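Local coordinates for protein transcription regulator AmtR (Mycobacterium smegmatis, PDB 5E57) that probably regulates transcription as a TetR-family DNA-binding protein, with a helix-turn-helix motif and a ligand-binding domain, and is linked to nitrogen regulation, at residues 51-56 / 115-120; 146-151 / 183-188. All coordinates share one frame; numbering follows the deposited sequence.

Contact 1 (51-56 / 115-120); sequences TKDDIL and DRFAPF
Arg-116 reaches the first turn of helix 52-61 and forms a salt bridge through NH2 with Asp-54 OD1, 2.9 Å away. As a hydrogen bond this is weak, the N-H...O angle being 125°, and the carboxylate and guanidinium planes lie 51° apart. Asp-53 CB covers one face of the guanidinium, 3.8 Å from NE. Beside it Phe-117 CZ meets both Asp-53 and Leu-56: it lies 3.6 Å from Leu-56 CD2, which approaches obliquely, while Asp-53 O lies near the ring plane at the edge. Arg-116 CG, anti to the backbone N (chi1 171°), stands over a face of this ring, offset toward the rim. Helix 52-61 follows the predicted helix-turn-helix of this TetR-family protein, so the packing probably ties the DNA-binding part to the ligand-binding domain. Two waters extend the polar side. Water 1 bridges Thr-51 OG1 and Arg-116 NE; water 2 accepts a weak bond from NE and lies doubtfully close to Asp-53 OD2. Behind Asp-54, a capping box fixes the helix start: Asp-54 N donates to Thr-51 OG1 at 3.0 Å, and Thr-51 N returns a weak bond to Asp-54 OD2. Asp-53 OD1 is hydrogen-bonded to Tyr-26 OH, and Leu-106 and Leu-112 also touch Leu-56.

Contact 2 (146-151 / 183-188); sequences PEADDL and RVLGFD
Ala-148 and Leu-151 meet Val-184 and Leu-185 by van der Waals packing, with no hydrogen bond between the two segments. Among the apolar pairs, Val-184 CG2, held between the backbone N and the carbonyl carbon, lies 3.9 Å from Leu-151 CB, and Leu-185 CD2 reaches to 4.1 Å from Ala-148 CB. Backbone carbonyls supply the closer approaches. The methyl of Ala-148 sits 3.3 Å from Val-184 O, and Leu-185 CD2 lies 3.6 Å from Ala-148 O, so each segment sets a methyl against a carbonyl of the other. Hydrogen bonds within each segment shape these surfaces. A type I turn from Ala-148 to Leu-151 is closed by Leu-151 N to Ala-148 O at 3.0 Å; another runs from Arg-183 to Gly-186, where Gly-186, with phi 95°, completes a Schellman motif ending helix 173-183. Salt bridges flank the packing, Asp-149 to Arg-132 and Asp-150 to Arg-128 and Arg-154. Leu-185 also packs on Ala-135, Val-138 and Ile-139 of helix 118-142 and on Leu-85 of helix 82-98, whereas Leu-151 and Val-184 touch Ile-177 and Gly-180 of the second subunit, respectively, placing the start of helix 151-165 and the end of helix 173-183 at the dimer interface.

Overall arrangement
From the N terminus, the chain passes through helix 9-23 and the predicted helix-turn-helix region before reaching helix 52-61. Contact 1 joins the start of that helix to the residues just before helix 118-142, up to its N-cap, closing a loop of 58 intervening residues. The chain then follows helix 118-142 before contact 2 opens, and this closes a shorter loop of 31 residues, holding nearly all of helices 151-165 and 173-183. The two loops follow in series and neither nest nor cross. Their centres are 33 Å apart, with nearest atoms about 14 Å apart. Contact 1 links the DNA-binding region to the helical body, while contact 2 joins two interhelical connections within that body beside the second subunit.

Contact 1 (51-56 / 115-120)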
ATOM      1  N   THR A  51     -18.868  19.315  10.404  1.00 24.08           N
ATOM      2  CA  THR A  51     -17.831  18.671  11.202  1.00 23.36           C
ATOM      3  C   THR A  51     -16.634  18.336  10.359  1.00 23.36           C
ATOM      4  O   THR A  51     -16.712  18.304   9.097  1.00 19.65           O
ATOM      5  CB  THR A  51     -18.291  17.359  11.829  1.00 23.33           C
ATOM      6  OG1 THR A  51     -18.496  16.370  10.790  1.00 24.11           O
ATOM      7  CG2 THR A  51     -19.550  17.597  12.596  1.00 24.96           C
ATOM      8  N   LYS A  52     -15.539  18.096  11.072  1.00 22.46           N
ATOM      9  CA  LYS A  52     -14.297  17.731  10.437  1.00 24.83           C
ATOM     10  C   LYS A  52     -14.518  16.408   9.714  1.00 24.78           C
ATOM     11  O   LYS A  52     -14.040  16.233   8.576  1.00 21.88           O
ATOM     12  CB  LYS A  52     -13.154  17.659  11.462  1.00 28.10           C
ATOM     13  CG  LYS A  52     -11.798  17.444  10.825  1.00 31.91           C
ATOM     14  CD  LYS A  52     -10.610  17.667  11.775  1.00 32.27           C
ATOM     15  CE  LYS A  52     -10.657  16.881  13.045  1.00 31.55           C
ATOM     16  NZ  LYS A  52      -9.341  16.971  13.762  1.00 30.16           N
ATOM     17  N   ASP A  53     -15.254  15.492  10.361  1.00 21.52           N
ATOM     18  CA  ASP A  53     -15.547  14.192   9.793  1.00 21.79           C
ATOM     19  C   ASP A  53     -16.244  14.321   8.437  1.00 22.68           C
ATOM     20  O   ASP A  53     -15.994  13.516   7.523  1.00 21.63           O
ATOM     21  CB  ASP A  53     -16.404  13.367  10.773  1.00 22.47           C
ATOM     22  CG  ASP A  53     -15.601  12.673  11.847  1.00 24.18           C
ATOM     23  OD1 ASP A  53     -14.329  12.657  11.879  1.00 24.06           O
ATOM     24  OD2 ASP A  53     -16.265  12.046  12.682  1.00 24.83           O
ATOM     25  N   ASP A  54     -17.160  15.299   8.311  1.00 24.77           N
ATOM     26  CA  ASP A  54     -17.845  15.535   7.056  1.00 23.50           C
ATOM     27  C   ASP A  54     -16.847  15.916   6.004  1.00 25.67           C
ATOM     28  O   ASP A  54     -17.048  15.620   4.794  1.00 22.92           O
ATOM     29  CB  ASP A  54     -18.852  16.676   7.154  1.00 26.98           C
ATOM     30  CG  ASP A  54     -20.098  16.310   8.000  1.00 28.40           C
ATOM     31  OD1 ASP A  54     -20.464  15.119   8.078  1.00 24.40           O
ATOM     32  OD2 ASP A  54     -20.688  17.228   8.585  1.00 30.18           O
ATOM     33  N   ILE A  55     -15.772  16.606   6.405  1.00 22.88           N
ATOM     34  CA  ILE A  55     -14.754  17.045   5.395  1.00 22.38           C
ATOM     35  C   ILE A  55     -13.999  15.807   4.860  1.00 22.82           C
ATOM     36  O   ILE A  55     -13.833  15.614   3.653  1.00 21.86           O
ATOM     37  CB  ILE A  55     -13.741  18.047   6.019  1.00 23.54           C
ATOM     38  CG1 ILE A  55     -14.488  19.336   6.468  1.00 23.30           C
ATOM     39  CG2 ILE A  55     -12.636  18.364   5.047  1.00 21.68           C
ATOM     40  CD1 ILE A  55     -13.657  20.282   7.324  1.00 21.99           C
ATOM     41  N   LEU A  56     -13.578  14.969   5.794  1.00 21.72           N
ATOM     42  CA  LEU A  56     -12.890  13.724   5.495  1.00 22.51           C
ATOM     43  C   LEU A  56     -13.753  12.806   4.668  1.00 21.69           C
ATOM     44  O   LEU A  56     -13.256  12.172   3.732  1.00 20.33           O
ATOM     45  CB  LEU A  56     -12.454  13.011   6.805  1.00 22.05           C
ATOM     46  CG  LEU A  56     -11.680  11.680   6.708  1.00 24.34           C
ATOM     47  CD1 LEU A  56     -10.360  11.882   5.976  1.00 24.69           C
ATOM     48  CD2 LEU A  56     -11.390  11.075   8.069  1.00 26.96           C
ATOM     49  N   ASP A 115     -18.132   3.460  13.169  1.00 38.73           N
ATOM     50  CA  ASP A 115     -19.431   3.496  12.497  1.00 36.99           C
ATOM     51  C   ASP A 115     -19.607   4.749  11.680  1.00 34.64           C
ATOM     52  O   ASP A 115     -20.277   4.732  10.644  1.00 35.87           O
ATOM     53  CB  ASP A 115     -20.584   3.387  13.502  1.00 42.87           C
ATOM     54  CG  ASP A 115     -20.611   2.021  14.228  1.00 46.80           C
ATOM     55  OD1 ASP A 115     -19.892   1.090  13.818  1.00 45.18           O
ATOM     56  OD2 ASP A 115     -21.372   1.879  15.213  1.00 55.23           O
ATOM     57  N   ARG A 116     -18.990   5.847  12.103  1.00 34.11           N
ATOM     58  CA  ARG A 116     -19.110   7.107  11.350  1.00 29.99           C
ATOM     59  C   ARG A 116     -18.716   6.923   9.899  1.00 27.61           C
ATOM     60  O   ARG A 116     -19.280   7.568   9.028  1.00 28.27           O
ATOM     61  CB  ARG A 116     -18.186   8.181  11.976  1.00 31.68           C
ATOM     62  CG  ARG A 116     -18.071   9.460  11.156  1.00 31.00           C
ATOM     63  CD  ARG A 116     -19.448   9.978  11.013  1.00 29.48           C
ATOM     64  NE  ARG A 116     -19.504  11.186  10.242  1.00 32.70           N
ATOM     65  CZ  ARG A 116     -19.395  11.238   8.933  1.00 32.29           C
ATOM     66  NH1 ARG A 116     -19.111  10.139   8.224  1.00 36.49           N
ATOM     67  NH2 ARG A 116     -19.514  12.397   8.335  1.00 32.74           N
ATOM     68  N   PHE A 117     -17.697   6.113   9.651  1.00 27.88           N
ATOM     69  CA  PHE A 117     -17.164   5.878   8.246  1.00 28.22           C
ATOM     70  C   PHE A 117     -17.443   4.510   7.635  1.00 30.68           C
ATOM     71  O   PHE A 117     -16.793   4.097   6.651  1.00 29.24           O
ATOM     72  CB  PHE A 117     -15.658   6.130   8.251  1.00 26.19           C
ATOM     73  CG  PHE A 117     -15.317   7.566   8.498  1.00 24.04           C
ATOM     74  CD1 PHE A 117     -15.444   8.492   7.474  1.00 22.16           C
ATOM     75  CD2 PHE A 117     -14.938   7.988   9.731  1.00 24.23           C
ATOM     76  CE1 PHE A 117     -15.137   9.819   7.692  1.00 21.45           C
ATOM     77  CE2 PHE A 117     -14.632   9.330   9.965  1.00 23.10           C
ATOM     78  CZ  PHE A 117     -14.746  10.232   8.934  1.00 21.25           C
ATOM     79  N   ALA A 118     -18.461   3.832   8.156  1.00 33.66           N
ATOM     80  CA  ALA A 118     -18.945   2.566   7.553  1.00 33.21           C
ATOM     81  C   ALA A 118     -19.328   2.730   6.114  1.00 30.99           C
ATOM     82  O   ALA A 118     -19.066   1.859   5.272  1.00 28.62           O
ATOM     83  CB  ALA A 118     -20.120   2.002   8.318  1.00 34.53           C
ATOM     84  N   PRO A 119     -19.996   3.831   5.799  1.00 31.97           N
ATOM     85  CA  PRO A 119     -20.450   3.874   4.410  1.00 30.62           C
ATOM     86  C   PRO A 119     -19.271   3.950   3.410  1.00 30.33           C
ATOM     87  O   PRO A 119     -19.253   3.277   2.371  1.00 28.84           O
ATOM     88  CB  PRO A 119     -21.333   5.140   4.369  1.00 33.49           C
ATOM     89  CG  PRO A 119     -21.775   5.315   5.811  1.00 31.46           C
ATOM     90  CD  PRO A 119     -20.576   4.912   6.614  1.00 33.25           C
ATOM     91  N   PHE A 120     -18.318   4.825   3.681  1.00 26.66           N
ATOM     92  CA  PHE A 120     -17.121   4.876   2.845  1.00 25.66           C
ATOM     93  C   PHE A 120     -16.443   3.474   2.803  1.00 22.00           C
ATOM     94  O   PHE A 120     -16.129   2.970   1.725  1.00 23.17           O
ATOM     95  CB  PHE A 120     -16.121   5.937   3.340  1.00 25.15           C
ATOM     96  CG  PHE A 120     -14.795   5.790   2.674  1.00 24.92           C
ATOM     97  CD1 PHE A 120     -14.675   6.150   1.345  1.00 23.95           C
ATOM     98  CD2 PHE A 120     -13.752   5.127   3.319  1.00 22.52           C
ATOM     99  CE1 PHE A 120     -13.508   5.915   0.675  1.00 23.85           C
ATOM    100  CE2 PHE A 120     -12.575   4.883   2.662  1.00 25.13           C
ATOM    101  CZ  PHE A 120     -12.460   5.283   1.331  1.00 23.31           C
TER
HETATM  102  O   HOH W   1     -19.926  13.928  11.302  1.00 25.47           O
HETATM  103  O   HOH W   2     -18.699  12.474  13.187  1.00 30.25           O

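Contact 2 (146-151 / 183-188)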
ATOM      1  N   PRO A 146      -5.400 -18.921  -9.121  1.00 37.02           N
ATOM      2  CA  PRO A 146      -6.660 -18.460  -8.565  1.00 35.27           C
ATOM      3  C   PRO A 146      -6.502 -17.567  -7.345  1.00 33.73           C
ATOM      4  O   PRO A 146      -7.353 -16.714  -7.080  1.00 30.82           O
ATOM      5  CB  PRO A 146      -7.423 -19.775  -8.241  1.00 37.84           C
ATOM      6  CG  PRO A 146      -6.379 -20.829  -8.205  1.00 39.30           C
ATOM      7  CD  PRO A 146      -5.375 -20.394  -9.258  1.00 41.18           C
ATOM      8  N   GLU A 147      -5.390 -17.714  -6.645  1.00 30.98           N
ATOM      9  CA  GLU A 147      -5.184 -17.036  -5.397  1.00 30.07           C
ATOM     10  C   GLU A 147      -4.791 -15.563  -5.591  1.00 29.32           C
ATOM     11  O   GLU A 147      -4.813 -14.809  -4.637  1.00 27.49           O
ATOM     12  CB  GLU A 147      -4.131 -17.800  -4.563  1.00 29.38           C
ATOM     13  N   ALA A 148      -4.486 -15.130  -6.810  1.00 27.45           N
ATOM     14  CA  ALA A 148      -3.977 -13.802  -7.027  1.00 25.36           C
ATOM     15  C   ALA A 148      -5.056 -12.747  -7.189  1.00 24.66           C
ATOM     16  O   ALA A 148      -4.751 -11.606  -7.516  1.00 25.99           O
ATOM     17  CB  ALA A 148      -3.090 -13.802  -8.274  1.00 26.46           C
ATOM     18  N   ASP A 149      -6.326 -13.094  -7.046  1.00 24.03           N
ATOM     19  CA  ASP A 149      -7.359 -12.204  -7.497  1.00 23.40           C
ATOM     20  C   ASP A 149      -7.492 -10.874  -6.784  1.00 23.08           C
ATOM     21  O   ASP A 149      -8.150 -10.017  -7.303  1.00 25.65           O
ATOM     22  CB  ASP A 149      -8.703 -12.936  -7.649  1.00 26.08           C
ATOM     23  CG  ASP A 149      -9.302 -13.416  -6.357  1.00 30.94           C
ATOM     24  OD1 ASP A 149      -8.761 -13.178  -5.249  1.00 33.70           O
ATOM     25  OD2 ASP A 149     -10.348 -14.065  -6.497  1.00 35.86           O
ATOM     26  N   ASP A 150      -6.897 -10.688  -5.605  1.00 26.00           N
ATOM     27  CA  ASP A 150      -6.860  -9.345  -4.890  1.00 24.64           C
ATOM     28  C   ASP A 150      -5.698  -8.458  -5.308  1.00 24.99           C
ATOM     29  O   ASP A 150      -5.722  -7.235  -5.031  1.00 26.80           O
ATOM     30  CB  ASP A 150      -6.793  -9.540  -3.367  1.00 24.53           C
ATOM     31  CG  ASP A 150      -7.330  -8.354  -2.577  1.00 25.93           C
ATOM     32  OD1 ASP A 150      -8.413  -7.736  -2.854  1.00 27.33           O
ATOM     33  OD2 ASP A 150      -6.720  -8.073  -1.558  1.00 24.98           O
ATOM     34  N   LEU A 151      -4.715  -9.028  -6.026  1.00 25.44           N
ATOM     35  CA  LEU A 151      -3.491  -8.337  -6.256  1.00 23.19           C
ATOM     36  C   LEU A 151      -3.614  -7.156  -7.223  1.00 22.52           C
ATOM     37  O   LEU A 151      -2.959  -6.151  -7.007  1.00 23.21           O
ATOM     38  CB  LEU A 151      -2.370  -9.286  -6.626  1.00 24.86           C
ATOM     39  CG  LEU A 151      -2.130 -10.361  -5.539  1.00 26.05           C
ATOM     40  CD1 LEU A 151      -0.989 -11.217  -5.995  1.00 28.34           C
ATOM     41  CD2 LEU A 151      -1.832  -9.784  -4.164  1.00 26.59           C
ATOM     42  N   ARG A 183      -0.027  -9.285 -15.354  1.00 22.96           N
ATOM     43  CA  ARG A 183       0.880 -10.419 -15.154  1.00 23.77           C
ATOM     44  C   ARG A 183       0.672 -11.254 -13.941  1.00 21.59           C
ATOM     45  O   ARG A 183       0.899 -12.491 -13.984  1.00 23.28           O
ATOM     46  CB  ARG A 183       2.337 -10.012 -15.195  1.00 25.40           C
ATOM     47  CG  ARG A 183       2.697  -9.509 -16.535  1.00 24.62           C
ATOM     48  CD  ARG A 183       4.159  -9.188 -16.532  1.00 30.29           C
ATOM     49  NE  ARG A 183       4.451  -8.509 -17.766  1.00 28.75           N
ATOM     50  CZ  ARG A 183       4.908  -9.113 -18.819  1.00 33.18           C
ATOM     51  NH1 ARG A 183       5.191 -10.436 -18.775  1.00 35.19           N
ATOM     52  NH2 ARG A 183       5.112  -8.383 -19.930  1.00 34.29           N
ATOM     53  N   VAL A 184       0.215 -10.657 -12.855  1.00 19.96           N
ATOM     54  CA  VAL A 184       0.083 -11.436 -11.618  1.00 20.31           C
ATOM     55  C   VAL A 184      -1.067 -12.378 -11.758  1.00 21.92           C
ATOM     56  O   VAL A 184      -1.168 -13.352 -10.965  1.00 26.34           O
ATOM     57  CB  VAL A 184      -0.162 -10.639 -10.305  1.00 20.59           C
ATOM     58  CG1 VAL A 184       1.044  -9.856  -9.971  1.00 23.37           C
ATOM     59  CG2 VAL A 184      -1.370  -9.716 -10.399  1.00 19.98           C
ATOM     60  N   LEU A 185      -1.934 -12.098 -12.723  1.00 22.43           N
ATOM     61  CA  LEU A 185      -3.066 -12.996 -12.973  1.00 25.37           C
ATOM     62  C   LEU A 185      -2.800 -14.067 -14.035  1.00 27.30           C
ATOM     63  O   LEU A 185      -3.693 -14.809 -14.356  1.00 29.28           O
ATOM     64  CB  LEU A 185      -4.241 -12.189 -13.446  1.00 22.72           C
ATOM     65  CG  LEU A 185      -4.647 -11.079 -12.513  1.00 22.92           C
ATOM     66  CD1 LEU A 185      -5.812 -10.332 -13.159  1.00 21.34           C
ATOM     67  CD2 LEU A 185      -4.993 -11.600 -11.137  1.00 22.67           C
ATOM     68  N   GLY A 186      -1.602 -14.087 -14.609  1.00 31.99           N
ATOM     69  CA  GLY A 186      -1.207 -15.095 -15.597  1.00 32.72           C
ATOM     70  C   GLY A 186      -1.439 -14.596 -16.991  1.00 32.59           C
ATOM     71  O   GLY A 186      -1.295 -15.328 -17.925  1.00 33.60           O
ATOM     72  N   PHE A 187      -1.818 -13.351 -17.161  1.00 33.81           N
ATOM     73  CA  PHE A 187      -1.947 -12.855 -18.522  1.00 37.72           C
ATOM     74  C   PHE A 187      -0.553 -12.705 -19.141  1.00 42.22           C
ATOM     75  O   PHE A 187       0.316 -12.045 -18.562  1.00 36.88           O
ATOM     76  CB  PHE A 187      -2.717 -11.549 -18.531  1.00 34.68           C
ATOM     77  CG  PHE A 187      -2.970 -10.975 -19.875  1.00 35.55           C
ATOM     78  CD1 PHE A 187      -4.159 -11.214 -20.530  1.00 36.54           C
ATOM     79  CD2 PHE A 187      -2.065 -10.114 -20.442  1.00 36.41           C
ATOM     80  CE1 PHE A 187      -4.407 -10.637 -21.762  1.00 36.20           C
ATOM     81  CE2 PHE A 187      -2.304  -9.546 -21.676  1.00 41.33           C
ATOM     82  CZ  PHE A 187      -3.476  -9.803 -22.341  1.00 38.13           C
ATOM     83  N   ASP A 188      -0.374 -13.319 -20.316  1.00 44.31           N
ATOM     84  CA  ASP A 188       0.854 -13.209 -21.124  1.00 46.99           C
ATOM     85  C   ASP A 188       0.549 -12.742 -22.560  1.00 45.34           C
ATOM     86  O   ASP A 188       1.354 -12.958 -23.437  1.00 47.49           O
ATOM     87  CB  ASP A 188       1.616 -14.564 -21.164  1.00 45.18           C
TER